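DNA repair and telomere maintenance protein nbs1 (Schizosaccharomyces pombe, PDB 3HUF) serves as the adaptor subunit of the Mre11-Rad50-Nbs1 complex in DNA double-strand break repair, its FHA and BRCT domains binding phosphorylated partner proteins such as Ctp1. Local coordinates at residues T51-S56 with P65-V70; K58-G63 with D146-F151; Q119-E124 with V152-A157. One frame throughout, in Å; residues are numbered along the deposited sequence.

Interaction 1: T51-S56 with P65-V70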
loop_
_atom_site.group_PDB
_atom_site.type_symbol
_atom_site.label_atom_id
_atom_site.label_comp_id
_atom_site.label_asym_id
_atom_site.label_seq_id
_atom_site.Cartn_x
_atom_site.Cartn_y
_atom_site.Cartn_z
ATOM N N THR A 51 3.579 -21.545 6.310
ATOM C CA THR A 51 2.204 -21.131 6.572
ATOM C C THR A 51 2.230 -19.631 6.734
ATOM O O THR A 51 3.005 -19.094 7.524
ATOM C CB THR A 51 1.600 -21.787 7.849
ATOM O OG1 THR A 51 1.679 -23.209 7.732
ATOM C CG2 THR A 51 0.128 -21.408 8.018
ATOM N N ILE A 52 1.446 -18.946 5.916
ATOM C CA ILE A 52 1.373 -17.502 5.995
ATOM C C ILE A 52 0.008 -17.171 6.559
ATOM O O ILE A 52 -1.010 -17.622 6.026
ATOM C CB ILE A 52 1.622 -16.849 4.633
ATOM C CG1 ILE A 52 3.051 -17.203 4.196
ATOM C CG2 ILE A 52 1.415 -15.320 4.718
ATOM C CD1 ILE A 52 3.378 -16.802 2.806
ATOM N N LEU A 53 -0.023 -16.426 7.665
ATOM C CA LEU A 53 -1.319 -16.061 8.222
ATOM C C LEU A 53 -1.867 -14.883 7.451
ATOM O O LEU A 53 -1.144 -14.128 6.840
ATOM C CB LEU A 53 -1.283 -15.793 9.737
ATOM C CG LEU A 53 -0.738 -16.903 10.633
ATOM C CD1 LEU A 53 -0.806 -16.501 12.116
ATOM C CD2 LEU A 53 -1.453 -18.261 10.371
ATOM N N THR A 54 -3.172 -14.758 7.491
ATOM C CA THR A 54 -3.910 -13.669 6.894
ATOM C C THR A 54 -3.588 -12.350 7.701
ATOM O O THR A 54 -3.159 -12.408 8.857
ATOM C CB THR A 54 -5.375 -14.181 6.942
ATOM O OG1 THR A 54 -6.054 -14.067 5.680
ATOM C CG2 THR A 54 -6.137 -13.719 8.104
ATOM N N PRO A 55 -3.699 -11.170 7.079
ATOM C CA PRO A 55 -3.290 -9.975 7.854
ATOM C C PRO A 55 -4.257 -9.527 8.961
ATOM O O PRO A 55 -5.434 -9.862 8.916
ATOM C CB PRO A 55 -3.162 -8.893 6.776
ATOM C CG PRO A 55 -4.091 -9.344 5.667
ATOM C CD PRO A 55 -4.086 -10.844 5.690
ATOM N N SER A 56 -3.761 -8.796 9.963
ATOM C CA SER A 56 -4.653 -8.190 10.954
ATOM C C SER A 56 -4.858 -6.727 10.602
ATOM O O SER A 56 -4.126 -6.178 9.778
ATOM C CB SER A 56 -4.116 -8.310 12.387
ATOM O OG SER A 56 -3.257 -9.432 12.545
ATOM N N PRO A 65 4.350 -7.218 8.081
ATOM C CA PRO A 65 4.026 -8.322 7.196
ATOM C C PRO A 65 3.031 -9.323 7.796
ATOM O O PRO A 65 2.839 -9.388 9.030
ATOM C CB PRO A 65 5.392 -9.011 7.022
ATOM C CG PRO A 65 6.057 -8.844 8.339
ATOM C CD PRO A 65 5.645 -7.444 8.789
ATOM N N CYS A 66 2.420 -10.128 6.936
ATOM C CA CYS A 66 1.664 -11.286 7.411
ATOM C C CYS A 66 2.639 -12.230 8.093
ATOM O O CYS A 66 3.785 -12.379 7.636
ATOM C CB CYS A 66 1.015 -12.007 6.249
ATOM S SG CYS A 66 -0.352 -11.103 5.505
ATOM N N GLU A 67 2.198 -12.838 9.191
ATOM C CA GLU A 67 3.052 -13.780 9.926
ATOM C C GLU A 67 3.424 -14.954 9.021
ATOM O O GLU A 67 2.563 -15.564 8.364
ATOM C CB GLU A 67 2.341 -14.305 11.179
ATOM C CG GLU A 67 3.200 -15.227 12.029
ATOM C CD GLU A 67 2.565 -15.495 13.354
ATOM O OE1 GLU A 67 2.453 -16.691 13.740
ATOM O OE2 GLU A 67 2.153 -14.503 14.000
ATOM N N PHE A 68 4.716 -15.250 8.991
ATOM C CA PHE A 68 5.263 -16.289 8.126
ATOM C C PHE A 68 5.803 -17.379 9.054
ATOM O O PHE A 68 6.696 -17.131 9.861
ATOM C CB PHE A 68 6.379 -15.660 7.278
ATOM C CG PHE A 68 6.805 -16.477 6.067
ATOM C CD1 PHE A 68 6.648 -15.951 4.780
ATOM C CD2 PHE A 68 7.397 -17.740 6.211
ATOM C CE1 PHE A 68 7.060 -16.672 3.662
ATOM C CE2 PHE A 68 7.831 -18.458 5.097
ATOM C CZ PHE A 68 7.655 -17.925 3.821
ATOM N N GLU A 69 5.263 -18.594 8.935
ATOM C CA GLU A 69 5.684 -19.709 9.776
ATOM C C GLU A 69 6.354 -20.788 8.946
ATOM O O GLU A 69 5.972 -21.028 7.801
ATOM C CB GLU A 69 4.482 -20.290 10.530
ATOM C CG GLU A 69 3.642 -19.216 11.151
ATOM C CD GLU A 69 2.308 -19.692 11.667
ATOM O OE1 GLU A 69 1.854 -20.783 11.280
ATOM O OE2 GLU A 69 1.706 -18.955 12.460
ATOM N N VAL A 70 7.364 -21.422 9.529
ATOM C CA VAL A 70 8.125 -22.485 8.864
ATOM C C VAL A 70 8.177 -23.679 9.810
ATOM O O VAL A 70 8.605 -23.535 10.937
ATOM C CB VAL A 70 9.574 -22.023 8.533
ATOM C CG1 VAL A 70 10.445 -23.203 8.082
ATOM C CG2 VAL A 70 9.567 -20.908 7.464
HETATM O O HOH W 1 -0.539 -12.205 10.035
#
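Thr51 forms an antiparallel hydrogen-bonded pair with Glu69: Thr51 N donates to Glu69 O at 2.9 Å, and Glu69 N returns a bond to Thr51 O at 2.7 Å. The Thr51 and Glu69 side chains leave the same face of the sheet, and Glu69 OE1 lies 3.6 Å from Thr51 CB. Ile52, in the non-hydrogen-bonded pair with Phe68, faces the interior beside Trp2. Its CG1 sits over one face of the Phe68 ring, 4.2 Å from the centroid, while CG2, anti to the backbone N, reaches Cys66 CB at 3.7 Å. An alanine in place of Ile52 would probably open a gap over the Phe68 ring and leave Cys66 CB without this apolar neighbour. Strands 48-52 and 68-72 are neighbours in one sheet of the FHA beta sandwich, joined through helix 57-62. Leu53 continues the pairing beyond the strand, its N donating to Glu67 O at 2.8 Å; its side chain runs beside that of Glu67, and Leu53 CD1 comes to 3.5 Å from Glu69 OE2. At Thr54 direct backbone pairing gives way to a water that accepts from Glu67 N and donates to Thr54 O. Pro55 CD then lies against Cys66 SG at 3.7 Å.

Interaction 2: K58-G63 with D146-F151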
loop_
_atom_site.group_PDB
_atom_site.type_symbol
_atom_site.label_atom_id
_atom_site.label_comp_id
_atom_site.label_asym_id
_atom_site.label_seq_id
_atom_site.Cartn_x
_atom_site.Cartn_y
_atom_site.Cartn_z
ATOM N N LYS A 58 -4.283 -4.118 12.368
ATOM C CA LYS A 58 -3.094 -3.377 12.767
ATOM C C LYS A 58 -2.032 -3.241 11.711
ATOM O O LYS A 58 -1.361 -2.215 11.658
ATOM C CB LYS A 58 -2.505 -3.956 14.052
ATOM C CG LYS A 58 -1.807 -5.279 13.927
ATOM C CD LYS A 58 -1.574 -5.861 15.309
ATOM C CE LYS A 58 -0.904 -7.197 15.214
ATOM N NZ LYS A 58 -1.032 -7.921 16.505
ATOM N N ASP A 59 -1.894 -4.257 10.853
ATOM C CA ASP A 59 -0.852 -4.283 9.830
ATOM C C ASP A 59 -1.127 -3.251 8.748
ATOM O O ASP A 59 -0.192 -2.795 8.073
ATOM C CB ASP A 59 -0.767 -5.670 9.189
ATOM C CG ASP A 59 -0.389 -6.772 10.202
ATOM O OD1 ASP A 59 0.449 -6.523 11.092
ATOM O OD2 ASP A 59 -0.939 -7.886 10.108
ATOM N N TYR A 60 -2.403 -2.905 8.564
ATOM C CA TYR A 60 -2.787 -1.830 7.604
ATOM C C TYR A 60 -2.179 -0.495 8.063
ATOM O O TYR A 60 -1.767 0.317 7.247
ATOM C CB TYR A 60 -4.312 -1.714 7.478
ATOM C CG TYR A 60 -4.796 -0.401 6.834
ATOM C CD1 TYR A 60 -4.673 -0.180 5.463
ATOM C CD2 TYR A 60 -5.363 0.611 7.618
ATOM C CE1 TYR A 60 -5.096 1.026 4.886
ATOM C CE2 TYR A 60 -5.781 1.810 7.062
ATOM C CZ TYR A 60 -5.646 2.014 5.708
ATOM O OH TYR A 60 -6.069 3.196 5.181
ATOM N N PHE A 61 -2.090 -0.302 9.381
ATOM C CA PHE A 61 -1.506 0.912 9.941
ATOM C C PHE A 61 0.012 0.878 10.148
ATOM O O PHE A 61 0.672 1.910 10.004
ATOM C CB PHE A 61 -2.188 1.248 11.269
ATOM C CG PHE A 61 -3.624 1.592 11.120
ATOM C CD1 PHE A 61 -4.615 0.653 11.372
ATOM C CD2 PHE A 61 -3.996 2.847 10.684
ATOM C CE1 PHE A 61 -5.961 0.991 11.237
ATOM C CE2 PHE A 61 -5.323 3.183 10.545
ATOM C CZ PHE A 61 -6.306 2.256 10.827
ATOM N N THR A 62 0.565 -0.286 10.496
ATOM C CA THR A 62 2.003 -0.380 10.800
ATOM C C THR A 62 2.838 -0.687 9.553
ATOM O O THR A 62 4.048 -0.426 9.519
ATOM C CB THR A 62 2.289 -1.502 11.815
ATOM O OG1 THR A 62 1.942 -2.777 11.215
ATOM C CG2 THR A 62 1.494 -1.292 13.077
ATOM N N GLY A 63 2.211 -1.281 8.554
ATOM C CA GLY A 63 2.938 -1.795 7.393
ATOM C C GLY A 63 3.672 -3.106 7.677
ATOM O O GLY A 63 4.524 -3.523 6.886
ATOM N N ASP A 146 -0.033 5.697 7.522
ATOM C CA ASP A 146 1.247 6.007 6.878
ATOM C C ASP A 146 1.844 4.838 6.080
ATOM O O ASP A 146 2.828 5.021 5.352
ATOM C CB ASP A 146 2.240 6.547 7.908
ATOM C CG ASP A 146 1.788 7.879 8.484
ATOM O OD1 ASP A 146 1.328 8.741 7.697
ATOM O OD2 ASP A 146 1.869 8.064 9.718
ATOM N N ALA A 147 1.221 3.660 6.188
ATOM C CA ALA A 147 1.649 2.477 5.459
ATOM C C ALA A 147 0.850 2.204 4.170
ATOM O O ALA A 147 1.183 1.285 3.408
ATOM C CB ALA A 147 1.610 1.246 6.383
ATOM N N THR A 148 -0.213 2.969 3.950
ATOM C CA THR A 148 -1.023 2.891 2.719
ATOM C C THR A 148 -0.142 3.088 1.505
ATOM O O THR A 148 0.637 4.052 1.452
ATOM C CB THR A 148 -2.087 4.001 2.689
ATOM O OG1 THR A 148 -3.013 3.788 3.746
ATOM C CG2 THR A 148 -2.859 3.995 1.372
ATOM N N THR A 149 -0.238 2.151 0.555
ATOM C CA THR A 149 0.409 2.299 -0.744
ATOM C C THR A 149 -0.597 2.636 -1.858
ATOM O O THR A 149 -0.233 3.258 -2.846
ATOM C CB THR A 149 1.190 1.016 -1.149
ATOM O OG1 THR A 149 0.297 -0.100 -1.117
ATOM C CG2 THR A 149 2.345 0.745 -0.182
ATOM N N HIS A 150 -1.858 2.204 -1.705
ATOM C CA HIS A 150 -2.865 2.408 -2.760
ATOM C C HIS A 150 -4.150 2.863 -2.142
ATOM O O HIS A 150 -4.467 2.477 -1.009
ATOM C CB HIS A 150 -3.124 1.119 -3.535
ATOM C CG HIS A 150 -1.936 0.626 -4.298
ATOM N ND1 HIS A 150 -0.867 0.000 -3.688
ATOM C CD2 HIS A 150 -1.653 0.654 -5.622
ATOM C CE1 HIS A 150 0.033 -0.325 -4.603
ATOM N NE2 HIS A 150 -0.429 0.043 -5.788
ATOM N N PHE A 151 -4.898 3.669 -2.895
ATOM C CA PHE A 151 -6.132 4.252 -2.410
ATOM C C PHE A 151 -7.215 4.009 -3.431
ATOM O O PHE A 151 -7.053 4.396 -4.580
ATOM C CB PHE A 151 -5.965 5.763 -2.194
ATOM C CG PHE A 151 -7.219 6.448 -1.703
ATOM C CD1 PHE A 151 -7.478 6.549 -0.352
ATOM C CD2 PHE A 151 -8.152 6.980 -2.610
ATOM C CE1 PHE A 151 -8.637 7.172 0.108
ATOM C CE2 PHE A 151 -9.311 7.604 -2.161
ATOM C CZ PHE A 151 -9.552 7.707 -0.802
HETATM O O HOH W 2 -0.214 4.549 10.107
#
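Ala147 puts its single methyl group against the end of helix 57-62. The methyl is directed at the helix and meets mostly backbone: Ala147 CB lies 3.4 Å from Gly63 N, 3.6 Å from Tyr60 O and 3.8 Å from Phe61 O. Gly63 is the first residue to leave the helix, with a positive phi of 76°, and its N still donates to Asp59 O. Gly63 has no side chain to stand between helix and methyl, and Gly63 CA and Ala147 CA are 4.9 Å apart. Tyr60 works further along the other segment. With CG anti to the backbone N (chi1 164°), its side chain lies alongside that of Thr148, pointing the same way, and Thr148 OG1 stands 3.6 Å from Tyr60 CE1, oblique to the ring. Thr148 OG1 itself makes a weak hydrogen bond with Ser145 O. The phenol OH has its hydrogen bond with the carbonyl oxygen of Arg143, while Ser145 OG binds both Tyr60 O and Ala147 N, tying the helix to the loop just ahead of the contact. The Phe61 ring has Tyr60 CD2 over the centre of one face. At the outer side a water links Phe61 O to Asp146 N, 2.8 Å from each. Backbone carbonyls, a methyl group and one aromatic side chain thus make a compact interdomain contact, in which the helix of the FHA domain rests on the loop leading into strand 150-152 of the first BRCT domain, part of the direct FHA-BRCT junction characteristic of Nbs1.

Interaction 3: Q119-E124 with V152-A157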
loop_
_atom_site.group_PDB
_atom_site.type_symbol
_atom_site.label_atom_id
_atom_site.label_comp_id
_atom_site.label_asym_id
_atom_site.label_seq_id
_atom_site.Cartn_x
_atom_site.Cartn_y
_atom_site.Cartn_z
ATOM N N GLN A 119 -6.135 1.512 1.096
ATOM C CA GLN A 119 -7.161 2.299 1.767
ATOM C C GLN A 119 -8.377 2.435 0.870
ATOM O O GLN A 119 -8.225 2.612 -0.335
ATOM C CB GLN A 119 -6.637 3.688 2.152
ATOM C CG GLN A 119 -7.713 4.589 2.807
ATOM C CD GLN A 119 -7.150 5.892 3.300
ATOM O OE1 GLN A 119 -6.124 6.345 2.815
ATOM N NE2 GLN A 119 -7.811 6.502 4.275
ATOM N N PHE A 120 -9.575 2.331 1.453
ATOM C CA PHE A 120 -10.818 2.502 0.714
ATOM C C PHE A 120 -11.468 3.796 1.138
ATOM O O PHE A 120 -11.304 4.230 2.271
ATOM C CB PHE A 120 -11.786 1.359 0.988
ATOM C CG PHE A 120 -11.462 0.104 0.241
ATOM C CD1 PHE A 120 -10.410 -0.718 0.664
ATOM C CD2 PHE A 120 -12.217 -0.263 -0.877
ATOM C CE1 PHE A 120 -10.113 -1.895 -0.004
ATOM C CE2 PHE A 120 -11.920 -1.434 -1.574
ATOM C CZ PHE A 120 -10.858 -2.249 -1.138
ATOM N N ASP A 121 -12.198 4.423 0.225
ATOM C CA ASP A 121 -12.817 5.695 0.540
ATOM C C ASP A 121 -14.230 5.514 1.079
ATOM O O ASP A 121 -14.856 6.461 1.508
ATOM C CB ASP A 121 -12.848 6.577 -0.694
ATOM C CG ASP A 121 -12.997 8.043 -0.348
ATOM O OD1 ASP A 121 -12.658 8.455 0.799
ATOM O OD2 ASP A 121 -13.461 8.773 -1.225
ATOM N N ASN A 122 -14.708 4.277 1.103
ATOM C CA ASN A 122 -16.115 4.024 1.325
ATOM C C ASN A 122 -16.254 2.735 2.118
ATOM O O ASN A 122 -15.658 1.727 1.757
ATOM C CB ASN A 122 -16.776 3.922 -0.059
ATOM C CG ASN A 122 -18.253 3.671 -0.008
ATOM O OD1 ASN A 122 -18.702 2.558 0.263
ATOM N ND2 ASN A 122 -19.028 4.692 -0.334
ATOM N N PRO A 123 -17.034 2.765 3.204
ATOM C CA PRO A 123 -17.220 1.607 4.084
ATOM C C PRO A 123 -17.921 0.410 3.432
ATOM O O PRO A 123 -17.612 -0.735 3.768
ATOM C CB PRO A 123 -18.082 2.162 5.222
ATOM C CG PRO A 123 -18.037 3.653 5.083
ATOM C CD PRO A 123 -17.797 3.940 3.660
ATOM N N GLU A 124 -18.861 0.669 2.525
ATOM C CA GLU A 124 -19.562 -0.409 1.822
ATOM C C GLU A 124 -18.616 -1.060 0.806
ATOM O O GLU A 124 -18.692 -2.261 0.566
ATOM C CB GLU A 124 -20.869 0.086 1.176
ATOM C CG GLU A 124 -21.819 -1.047 0.730
ATOM C CD GLU A 124 -23.312 -0.754 0.933
ATOM O OE1 GLU A 124 -23.712 0.408 1.195
ATOM O OE2 GLU A 124 -24.106 -1.714 0.832
ATOM N N VAL A 152 -8.313 3.380 -3.004
ATOM C CA VAL A 152 -9.439 3.112 -3.893
ATOM C C VAL A 152 -10.465 4.215 -3.813
ATOM O O VAL A 152 -11.175 4.309 -2.816
ATOM C CB VAL A 152 -10.183 1.809 -3.522
ATOM C CG1 VAL A 152 -11.225 1.471 -4.605
ATOM C CG2 VAL A 152 -9.190 0.664 -3.316
ATOM N N MET A 153 -10.560 5.032 -4.856
ATOM C CA MET A 153 -11.593 6.073 -4.906
ATOM C C MET A 153 -12.912 5.445 -5.288
ATOM O O MET A 153 -12.921 4.431 -6.001
ATOM C CB MET A 153 -11.230 7.153 -5.923
ATOM C CG MET A 153 -10.763 6.609 -7.241
ATOM S SD MET A 153 -10.794 7.749 -8.639
ATOM C CE MET A 153 -10.214 9.250 -7.958
ATOM N N ASN A 154 -14.020 6.034 -4.831
ATOM C CA ASN A 154 -15.346 5.624 -5.308
ATOM C C ASN A 154 -15.491 5.904 -6.799
ATOM O O ASN A 154 -14.779 6.756 -7.351
ATOM C CB ASN A 154 -16.505 6.324 -4.561
ATOM C CG ASN A 154 -16.402 6.201 -3.052
ATOM O OD1 ASN A 154 -15.717 5.306 -2.524
ATOM N ND2 ASN A 154 -17.076 7.119 -2.337
ATOM N N ARG A 155 -16.400 5.163 -7.436
ATOM C CA ARG A 155 -16.845 5.446 -8.799
ATOM C C ARG A 155 -17.089 6.941 -8.934
ATOM O O ARG A 155 -17.960 7.496 -8.257
ATOM C CB ARG A 155 -18.143 4.687 -9.079
ATOM C CG ARG A 155 -18.574 4.625 -10.523
ATOM C CD ARG A 155 -19.949 3.954 -10.632
ATOM N NE ARG A 155 -20.460 3.946 -11.993
ATOM C CZ ARG A 155 -20.422 2.882 -12.792
ATOM N NH1 ARG A 155 -19.899 1.739 -12.352
ATOM N NH2 ARG A 155 -20.906 2.958 -14.031
ATOM N N GLN A 156 -16.299 7.592 -9.788
ATOM C CA GLN A 156 -16.367 9.047 -9.979
ATOM C C GLN A 156 -17.606 9.387 -10.779
ATOM O O GLN A 156 -17.526 9.815 -11.946
ATOM C CB GLN A 156 -15.124 9.558 -10.705
ATOM C CG GLN A 156 -14.797 11.013 -10.427
ATOM C CD GLN A 156 -13.635 11.514 -11.267
ATOM O OE1 GLN A 156 -12.538 10.958 -11.216
ATOM N NE2 GLN A 156 -13.867 12.579 -12.033
ATOM N N ALA A 157 -18.760 9.211 -10.147
ATOM C CA ALA A 157 -20.025 9.098 -10.868
ATOM C C ALA A 157 -20.447 10.401 -11.562
ATOM O O ALA A 157 -21.593 10.813 -11.455
ATOM C CB ALA A 157 -21.106 8.601 -9.904
HETATM O O HOH W 3 -13.381 3.075 -1.815
#
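Val152 O accepts from a water at 2.7 Å and, weakly, from Asp121 N close beside that water. The single N-H of Asp121 is shared, going mainly to the water, which lies 2.7 Å from Asp121 N, and only weakly to Val152 O. The water also donates weakly to Asn154 OD1, filling in where the two chains begin to separate. On the other side of the Phe120-Val152 bridge the pairing is sound: Val152 N donates to Gln119 O at 2.8 Å, nearly straight at the hydrogen (172°). Together these bonds flank the parallel bridge between Phe120 and Val152. Both side chains leave the same face of the sheet and lie side by side, with Val152 CG2 set over the centre of one face of the Phe120 ring, 3.9 Å from the centroid, as a CH-pi contact. CG2 comes over the ring because it stands beside the backbone N, while CG1 is anti to that N (chi1 -172°). Met125, Leu126 and Trp129 of helix 123-134 pack against the same phenylalanine. Strands 118-120 and 150-152 are the two inner strands of the four-stranded parallel sheet of the first BRCT domain, and helix 123-134 follows directly on the first of them. Past the strand ends, polar side chains carry the contact. Asn154 crosses Asn122 at about a right angle, the amide planes 83° apart, and Asn154 OD1 comes within 3.0 Å of Asn122 CB. Asn122 holds the N-cap of helix 123-134: its OD1 accepts from Met125 N and, weakly, from Glu124 N. Asp121 CB lies 3.6 Å from Asn154 OD1, while Asp121 OD2 is hydrogen-bonded to Thr162 OG1, tying the turn to the approach of helix 163-170.

In the fold
Interaction 1 lies within the FHA domain, interaction 3 within the first BRCT domain, and interaction 2 joins the two. All are partly buried; interaction 3 has no exposed residue among those touching, whereas 1 and 2 include some, although 2 lies nearest the chain centre. Interactions 1 (antiparallel) and 3 (parallel) each set a buried apolar pair beside backbone bonds; acidic side chains line the other face of interaction 1, and Asp and Asn side chains follow the strand ends in interaction 3. Interaction 2 relies on packing and a bridging water. Its helix 57-62 connects the strands of interaction 1; the loop it rests on leads into strand 150-152, the neighbour of strand 118-120.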